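Local coordinates for enoyl-CoA hydratase (Geobacillus kaustophilus, PDB 2PPY), which probably hydrates the double bond of enoyl-CoA thioesters, the second step of fatty-acid beta-oxidation, at residues 19-23 against 198-202; 106-110 against 190-194. One frame throughout, in Å; residues are numbered along the deposited sequence.

How the contacts relate
Both contacts set helix 193-205 against one face of the same mixed sheet, and together they illustrate how a single helix can be tied to two strands by charge as well as by packing. Contact 2 takes the start of the helix to the end of strand 103-108; contact 1 takes its middle to strand 19-24, on the far side of strand 55-60. Both are partly buried, but contact 1 reaches exposed R202 while contact 2 has no exposed member. Each has an arginine-glutamate salt bridge; contact 1 adds a histidine and an isoleucine-alanine contact, contact 2 a backbone-directed amide and a bridging water. They touch where H23 CE1 packs 3.6 Å from R194 NH1; D61 serves both residues.

Contact 1: 19-23 against 198-202; sequences IAEIH and REYAR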
loop_
_atom_site.group_PDB
_atom_site.type_symbol
_atom_site.label_atom_id
_atom_site.label_comp_id
_atom_site.label_asym_id
_atom_site.label_seq_id
_atom_site.Cartn_x
_atom_site.Cartn_y
_atom_site.Cartn_z
ATOM N N ILE A 19 19.437 21.224 -21.375
ATOM C CA ILE A 19 18.086 21.662 -21.047
ATOM C C ILE A 19 17.202 21.633 -22.287
ATOM O O ILE A 19 17.634 21.999 -23.381
ATOM C CB ILE A 19 18.071 23.099 -20.486
ATOM C CG1 ILE A 19 18.875 23.164 -19.186
ATOM C CG2 ILE A 19 16.637 23.549 -20.244
ATOM C CD1 ILE A 19 19.026 24.568 -18.633
ATOM N N ALA A 20 15.966 21.182 -22.112
ATOM C CA ALA A 20 15.014 21.135 -23.209
ATOM C C ALA A 20 13.816 21.961 -22.791
ATOM O O ALA A 20 13.359 21.872 -21.652
ATOM C CB ALA A 20 14.587 19.699 -23.492
ATOM N N GLU A 21 13.319 22.788 -23.700
ATOM C CA GLU A 21 12.161 23.606 -23.394
ATOM C C GLU A 21 11.048 23.208 -24.335
ATOM O O GLU A 21 11.218 23.216 -25.552
ATOM C CB GLU A 21 12.462 25.096 -23.575
ATOM C CG GLU A 21 13.672 25.604 -22.825
ATOM C CD GLU A 21 13.713 27.123 -22.763
ATOM O OE1 GLU A 21 13.178 27.771 -23.685
ATOM O OE2 GLU A 21 14.288 27.670 -21.798
ATOM N N ILE A 22 9.909 22.839 -23.764
ATOM C CA ILE A 22 8.762 22.458 -24.564
ATOM C C ILE A 22 7.823 23.656 -24.547
ATOM O O ILE A 22 7.172 23.932 -23.535
ATOM C CB ILE A 22 8.043 21.230 -23.968
ATOM C CG1 ILE A 22 9.032 20.069 -23.805
ATOM C CG2 ILE A 22 6.894 20.820 -24.876
ATOM C CD1 ILE A 22 8.431 18.813 -23.173
ATOM N N HIS A 23 7.782 24.386 -25.658
ATOM C CA HIS A 23 6.919 25.553 -25.753
ATOM C C HIS A 23 5.567 25.161 -26.313
ATOM O O HIS A 23 5.482 24.495 -27.340
ATOM C CB HIS A 23 7.556 26.624 -26.639
ATOM C CG HIS A 23 8.731 27.304 -26.013
ATOM N ND1 HIS A 23 8.721 28.638 -25.661
ATOM C CD2 HIS A 23 9.954 26.834 -25.668
ATOM C CE1 HIS A 23 9.887 28.959 -25.129
ATOM N NE2 HIS A 23 10.653 27.883 -25.122
ATOM N N ARG A 198 14.885 29.444 -15.889
ATOM C CA ARG A 198 16.029 28.972 -16.671
ATOM C C ARG A 198 17.299 28.964 -15.833
ATOM O O ARG A 198 18.152 28.090 -15.992
ATOM C CB ARG A 198 16.235 29.855 -17.907
ATOM C CG ARG A 198 15.309 29.513 -19.061
ATOM C CD ARG A 198 15.216 30.634 -20.078
ATOM N NE ARG A 198 14.355 30.259 -21.194
ATOM C CZ ARG A 198 13.714 31.127 -21.972
ATOM N NH1 ARG A 198 13.834 32.431 -21.755
ATOM N NH2 ARG A 198 12.947 30.689 -22.963
ATOM N N GLU A 199 17.420 29.944 -14.943
ATOM C CA GLU A 199 18.583 30.042 -14.070
ATOM C C GLU A 199 18.624 28.837 -13.134
ATOM O O GLU A 199 19.691 28.288 -12.864
ATOM C CB GLU A 199 18.517 31.338 -13.259
ATOM C CG GLU A 199 19.672 31.543 -12.300
ATOM C CD GLU A 199 19.608 32.892 -11.606
ATOM O OE1 GLU A 199 19.635 33.922 -12.314
ATOM O OE2 GLU A 199 19.528 32.922 -10.357
ATOM N N TYR A 200 17.454 28.427 -12.650
ATOM C CA TYR A 200 17.347 27.279 -11.754
ATOM C C TYR A 200 17.730 26.020 -12.515
ATOM O O TYR A 200 18.508 25.202 -12.025
ATOM C CB TYR A 200 15.913 27.169 -11.226
ATOM C CG TYR A 200 15.666 26.054 -10.228
ATOM C CD1 TYR A 200 15.509 24.732 -10.648
ATOM C CD2 TYR A 200 15.539 26.330 -8.865
ATOM C CE1 TYR A 200 15.221 23.709 -9.733
ATOM C CE2 TYR A 200 15.254 25.316 -7.942
ATOM C CZ TYR A 200 15.093 24.008 -8.386
ATOM O OH TYR A 200 14.781 23.006 -7.490
ATOM N N ALA A 201 17.190 25.876 -13.722
ATOM C CA ALA A 201 17.485 24.716 -14.554
ATOM C C ALA A 201 18.972 24.680 -14.900
ATOM O O ALA A 201 19.589 23.614 -14.905
ATOM C CB ALA A 201 16.646 24.752 -15.826
ATOM N N ARG A 202 19.547 25.844 -15.192
ATOM C CA ARG A 202 20.965 25.914 -15.518
ATOM C C ARG A 202 21.807 25.321 -14.393
ATOM O O ARG A 202 22.691 24.498 -14.646
ATOM C CB ARG A 202 21.398 27.364 -15.778
ATOM C CG ARG A 202 21.015 27.901 -17.155
ATOM C CD ARG A 202 21.710 29.231 -17.449
ATOM N NE ARG A 202 21.145 30.356 -16.700
ATOM C CZ ARG A 202 20.071 31.044 -17.078
ATOM N NH1 ARG A 202 19.436 30.725 -18.198
ATOM N NH2 ARG A 202 19.629 32.051 -16.336
#
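Helix-on-sheet packing of the crotonase fold joins strand 19-24 to helix 193-205 through an Arg-Glu salt bridge with a His-carboxylate hydrogen bond beside it. The R198 guanidinium meets the E21 carboxylate side-on through two nearly linear hydrogen bonds, NE to OE2 at 2.7 Å and NH2 to OE1 at 3.0 Å. E21 OE1 also accepts a 2.9 Å hydrogen bond from H23 NE2, so the carboxylate takes three N-H groups from two side chains, two of them at OE1; the other ring nitrogen of H23, ND1, is bonded to D61. Because residues alternate along a strand, I19 and E21 point toward the helix, and H23, set sideways, brings its ring end nearer, while A20 and I22 face helix 34-48 across the sheet. The short segments run at 148° with axes 10.1 Å apart, and A201 fits closely: its CB lies 3.7 Å from I19 CD1, and their CA atoms are 7.2 Å apart. I19 CD1 also lies 3.7 Å from R202 N and 4.2 Å from R202 CG.

Contact 2: 106-110 against 190-194; sequences ACLEG and QAETR
Strand 103-108 of the crotonase-fold sheet ends at L108, and the chain turns out of it to meet the start of helix 193-205. The extended backbone at C107 directs its side chain toward the helix; with chi1 t, SG sits 3.8 Å from T193 CG2 and 4.3 Å from R194 CG, and the C107 and R194 CA atoms are 6.9 Å apart. L108 points away. At E109 the strand conformation breaks (phi/psi -113/-6), and its CA lies 7.0 Å from that of T193. Here the C-terminal end of an inner strand is joined to the first turn of a helix: E109 (chi1 m, chi2 t, chi3 -72°) packs CG 3.7 Å from T193 CG2 and brings OE1 2.8 Å from the NE of R194 (m, t, t) in a salt bridge, while R194 NH2 pairs with D61. E109 O accepts a 3.0 Å hydrogen bond from NE2 of Q190 (t, p), whose OE1 accepts from the backbone N of E131. Q190 O receives T193 N at 3.2 Å and T193 OG1 at 3.0 Å. One water donates to E109 OE2 (2.6 Å) and Q190 O (3.0 Å) and accepts from R194 N (3.0 Å).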
loop_
_atom_site.group_PDB
_atom_site.type_symbol
_atom_site.label_atom_id
_atom_site.label_comp_id
_atom_site.label_asym_id
_atom_site.label_seq_id
_atom_site.Cartn_x
_atom_site.Cartn_y
_atom_site.Cartn_z
ATOM N N ALA A 106 7.439 23.107 -14.561
ATOM C CA ALA A 106 6.358 23.804 -15.240
ATOM C C ALA A 106 6.568 25.299 -15.026
ATOM O O ALA A 106 6.533 25.776 -13.893
ATOM C CB ALA A 106 5.023 23.386 -14.662
ATOM N N CYS A 107 6.806 26.031 -16.110
ATOM C CA CYS A 107 7.010 27.472 -16.016
ATOM C C CYS A 107 5.660 28.137 -16.252
ATOM O O CYS A 107 5.240 28.315 -17.393
ATOM C CB CYS A 107 8.016 27.942 -17.069
ATOM S SG CYS A 107 8.485 29.689 -16.906
ATOM N N LEU A 108 4.986 28.508 -15.168
ATOM C CA LEU A 108 3.666 29.112 -15.270
ATOM C C LEU A 108 3.687 30.640 -15.342
ATOM O O LEU A 108 3.990 31.322 -14.360
ATOM C CB LEU A 108 2.813 28.639 -14.090
ATOM C CG LEU A 108 2.810 27.115 -13.891
ATOM C CD1 LEU A 108 2.022 26.764 -12.631
ATOM C CD2 LEU A 108 2.206 26.420 -15.116
ATOM N N GLU A 109 3.357 31.171 -16.517
ATOM C CA GLU A 109 3.339 32.614 -16.731
ATOM C C GLU A 109 1.938 33.152 -16.979
ATOM O O GLU A 109 1.740 34.361 -17.072
ATOM C CB GLU A 109 4.243 32.985 -17.906
ATOM C CG GLU A 109 5.725 32.843 -17.615
ATOM C CD GLU A 109 6.578 33.076 -18.844
ATOM O OE1 GLU A 109 6.578 32.208 -19.741
ATOM O OE2 GLU A 109 7.243 34.132 -18.917
ATOM N N GLY A 110 0.965 32.253 -17.086
ATOM C CA GLY A 110 -0.406 32.672 -17.317
ATOM C C GLY A 110 -1.393 31.762 -16.613
ATOM O O GLY A 110 -1.005 30.937 -15.791
ATOM N N GLN A 190 6.756 38.567 -12.337
ATOM C CA GLN A 190 6.285 38.242 -13.682
ATOM C C GLN A 190 7.310 38.307 -14.819
ATOM O O GLN A 190 7.556 37.309 -15.495
ATOM C CB GLN A 190 5.086 39.125 -14.036
ATOM C CG GLN A 190 4.277 38.643 -15.237
ATOM C CD GLN A 190 3.621 37.285 -15.007
ATOM O OE1 GLN A 190 3.111 37.005 -13.922
ATOM N NE2 GLN A 190 3.617 36.444 -16.038
ATOM N N ALA A 191 7.910 39.472 -15.032
ATOM C CA ALA A 191 8.868 39.643 -16.119
ATOM C C ALA A 191 10.179 38.875 -15.963
ATOM O O ALA A 191 10.989 38.833 -16.888
ATOM C CB ALA A 191 9.159 41.129 -16.312
ATOM N N GLU A 192 10.388 38.264 -14.803
ATOM C CA GLU A 192 11.615 37.515 -14.554
ATOM C C GLU A 192 11.365 36.013 -14.425
ATOM O O GLU A 192 12.293 35.241 -14.176
ATOM C CB GLU A 192 12.269 38.023 -13.270
ATOM C CG GLU A 192 12.607 39.503 -13.286
ATOM C CD GLU A 192 12.883 40.048 -11.900
ATOM O OE1 GLU A 192 13.715 39.452 -11.180
ATOM O OE2 GLU A 192 12.267 41.072 -11.535
ATOM N N THR A 193 10.116 35.601 -14.610
ATOM C CA THR A 193 9.748 34.196 -14.469
ATOM C C THR A 193 10.558 33.234 -15.329
ATOM O O THR A 193 11.129 32.269 -14.815
ATOM C CB THR A 193 8.249 34.002 -14.744
ATOM O OG1 THR A 193 7.501 34.806 -13.826
ATOM C CG2 THR A 193 7.848 32.545 -14.559
ATOM N N ARG A 194 10.612 33.490 -16.633
ATOM C CA ARG A 194 11.367 32.630 -17.536
ATOM C C ARG A 194 12.847 32.672 -17.203
ATOM O O ARG A 194 13.534 31.648 -17.215
ATOM C CB ARG A 194 11.176 33.071 -18.987
ATOM C CG ARG A 194 9.813 32.776 -19.551
ATOM C CD ARG A 194 9.856 32.789 -21.061
ATOM N NE ARG A 194 8.569 32.418 -21.636
ATOM C CZ ARG A 194 8.378 32.162 -22.924
ATOM N NH1 ARG A 194 9.396 32.236 -23.775
ATOM N NH2 ARG A 194 7.172 31.821 -23.357
HETATM O O HOH W 1 8.874 35.765 -17.666
#